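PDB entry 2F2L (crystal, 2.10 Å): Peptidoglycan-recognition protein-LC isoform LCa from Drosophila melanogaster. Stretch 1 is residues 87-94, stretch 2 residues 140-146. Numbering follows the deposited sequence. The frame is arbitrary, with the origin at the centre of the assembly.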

# COMPACT_ATOMS: atom_id res chain seq x y z
N HIS A 87 -17.83 -0.59 5.25
CA HIS A 87 -17.85 0.77 5.77
C HIS A 87 -18.81 0.96 6.95
O HIS A 87 -18.46 1.64 7.90
CB HIS A 87 -18.13 1.77 4.64
CG HIS A 87 -19.26 1.38 3.74
ND1 HIS A 87 -19.13 0.43 2.75
CD2 HIS A 87 -20.54 1.80 3.70
CE1 HIS A 87 -20.29 0.29 2.13
NE2 HIS A 87 -21.16 1.11 2.69
N MET A 88 -20.00 0.36 6.93
CA MET A 88 -20.95 0.51 8.04
C MET A 88 -20.83 -0.54 9.16
O MET A 88 -21.46 -0.40 10.22
CB MET A 88 -22.39 0.50 7.52
CG MET A 88 -22.67 1.53 6.44
SD MET A 88 -22.27 3.22 6.93
CE MET A 88 -23.68 3.52 7.99
N ASN A 89 -20.03 -1.59 8.93
CA ASN A 89 -19.94 -2.71 9.88
C ASN A 89 -21.34 -3.27 10.15
O ASN A 89 -21.69 -3.60 11.28
CB ASN A 89 -19.28 -2.28 11.19
CG ASN A 89 -17.95 -1.60 10.97
OD1 ASN A 89 -17.00 -2.23 10.49
ND2 ASN A 89 -17.85 -0.32 11.33
N ASN A 90 -22.13 -3.33 9.08
CA ASN A 90 -23.50 -3.76 9.14
C ASN A 90 -23.85 -4.35 7.79
O ASN A 90 -23.82 -3.64 6.78
CB ASN A 90 -24.38 -2.56 9.46
CG ASN A 90 -25.84 -2.89 9.49
OD1 ASN A 90 -26.42 -3.26 8.48
ND2 ASN A 90 -26.45 -2.74 10.63
N ILE A 91 -24.15 -5.64 7.78
CA ILE A 91 -24.31 -6.39 6.52
C ILE A 91 -25.50 -5.88 5.68
O ILE A 91 -25.46 -5.94 4.46
CB ILE A 91 -24.41 -7.93 6.78
CG1 ILE A 91 -24.32 -8.73 5.46
CG2 ILE A 91 -25.72 -8.30 7.54
CD1 ILE A 91 -23.05 -8.51 4.68
N ASN A 92 -26.54 -5.39 6.34
CA ASN A 92 -27.71 -4.85 5.66
C ASN A 92 -27.34 -3.65 4.79
O ASN A 92 -27.66 -3.61 3.61
CB ASN A 92 -28.78 -4.43 6.67
CG ASN A 92 -29.36 -5.59 7.43
OD1 ASN A 92 -29.46 -6.70 6.91
ND2 ASN A 92 -29.75 -5.35 8.68
N TYR A 93 -26.64 -2.69 5.38
CA TYR A 93 -26.16 -1.53 4.64
C TYR A 93 -25.05 -1.87 3.65
O TYR A 93 -25.12 -1.49 2.47
CB TYR A 93 -25.70 -0.43 5.61
CG TYR A 93 -26.85 0.31 6.28
CD1 TYR A 93 -27.83 0.93 5.51
CD2 TYR A 93 -26.94 0.40 7.66
CE1 TYR A 93 -28.89 1.62 6.10
CE2 TYR A 93 -28.00 1.09 8.27
CZ TYR A 93 -28.97 1.69 7.48
OH TYR A 93 -30.03 2.39 8.05
N ASP A 94 -24.02 -2.56 4.15
CA ASP A 94 -22.82 -2.87 3.36
C ASP A 94 -23.13 -3.71 2.12
O ASP A 94 -22.49 -3.54 1.09
CB ASP A 94 -21.75 -3.57 4.21
CG ASP A 94 -21.13 -2.64 5.26
OD1 ASP A 94 -21.06 -1.41 5.01
OD2 ASP A 94 -20.72 -3.14 6.34
N ALA A 140 -25.27 10.53 4.15
CA ALA A 140 -24.21 10.52 5.13
C ALA A 140 -24.28 9.26 5.95
O ALA A 140 -25.36 8.84 6.41
CB ALA A 140 -24.30 11.74 6.04
N SER A 141 -23.11 8.66 6.16
CA SER A 141 -22.98 7.56 7.08
C SER A 141 -23.53 7.92 8.46
O SER A 141 -24.10 7.06 9.14
CB SER A 141 -21.51 7.11 7.17
OG SER A 141 -20.69 8.14 7.70
N SER A 142 -23.39 9.18 8.86
CA SER A 142 -23.82 9.62 10.18
C SER A 142 -25.34 9.72 10.32
O SER A 142 -25.87 9.57 11.42
CB SER A 142 -23.20 10.97 10.54
OG SER A 142 -23.60 11.96 9.61
N LYS A 143 -26.03 9.99 9.22
CA LYS A 143 -27.49 10.01 9.22
C LYS A 143 -28.01 8.59 9.44
O LYS A 143 -28.97 8.38 10.17
CB LYS A 143 -28.02 10.59 7.90
CG LYS A 143 -29.52 10.40 7.66
CD LYS A 143 -30.13 11.47 6.74
CE LYS A 143 -31.62 11.21 6.49
NZ LYS A 143 -32.45 12.46 6.37
N LEU A 144 -27.34 7.61 8.83
CA LEU A 144 -27.74 6.21 8.94
C LEU A 144 -27.49 5.64 10.34
O LEU A 144 -28.29 4.85 10.85
CB LEU A 144 -26.98 5.37 7.89
CG LEU A 144 -27.30 5.66 6.43
CD1 LEU A 144 -26.39 4.84 5.50
CD2 LEU A 144 -28.77 5.38 6.12
N MET A 145 -26.39 6.06 10.95
CA MET A 145 -26.01 5.61 12.29
C MET A 145 -25.55 6.83 13.08
O MET A 145 -24.35 7.09 13.18
CB MET A 145 -24.89 4.55 12.21
CG MET A 145 -25.34 3.26 11.56
SD MET A 145 -24.06 1.97 11.45
CE MET A 145 -24.94 0.72 10.56
N PRO A 146 -26.52 7.59 13.63
CA PRO A 146 -26.24 8.81 14.39
C PRO A 146 -25.32 8.64 15.60
O PRO A 146 -24.65 9.60 15.99
CB PRO A 146 -27.63 9.25 14.85
CG PRO A 146 -28.56 8.63 13.87
CD PRO A 146 -27.96 7.32 13.54

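The contact between the two stretches is made mainly by apolar side chains, which also touch two backbone carbonyl oxygens, and no hydrogen bond crosses it. At its centre lies Met 88, a buried residue whose CA-to-CB bond points toward the second stretch. All three of its chi angles are in the m well, so the chain curls as it extends and brings its terminal methyl among three residues of the second stretch. Met 88 CE lies 3.8 Å from Leu 144 CB and 3.8 Å from Met 145 SD, and it also rests 3.7 Å from Ser 141 O. Methionine suits such a place because its unbranched, flexible chain can bend to fit the space available, and its sulfur and methyl are readily packed against apolar neighbours.

Met 145 answers from the other side with a different shape. Its chi2 and chi3 are both t, so beyond CB the chain runs out extended and delivers its methyl to the first stretch. There Met 145 CE sits 3.5 Å from Asn 90 CB, 3.5 Å from Tyr 93 CD2 and 3.7 Å from Met 88 O.

Tyr 93 offers a rigid ring, with a face to Leu 144 and an edge to Met 145. Leu 144 CD1 lies over that face, while Met 145 CE approaches the edge, near the ring plane. The closest approach to the leucine is Tyr 93 CE1 to Leu 144 CD2, at 3.8 Å. A branched leucine fits here: its methyls reach the aromatic ring, and Leu 144 CD1 also lies 3.9 Å from Met 88 CE, close to the CB contact. In all, the two stretches bury 324 Å² between them, counting both sides.

Ser 141, also buried, lies beside the methionine, with Ser 141 CB 4.0 Å from Met 88 SD. Ser 141 O accepts from Met 145 N at 3.1 Å, and the hydroxyl is satisfied elsewhere in the structure.

Several polar groups of the first stretch bond within it. Asn 90 turns its CB to Met 145 but uses its amide oxygen as an N-cap: Tyr 93 N donates to Asn 90 OD1 at 3.2 Å, which helps to fix the start of the helix that carries the tyrosine. Asp 94, buried and out of reach of the second stretch, accepts from Met 88 N at OD1 (2.8 Å) and from Asn 90 N at OD2 (3.1 Å). A carboxylate suits this position, since its two oxygens can tie the loop to the helix.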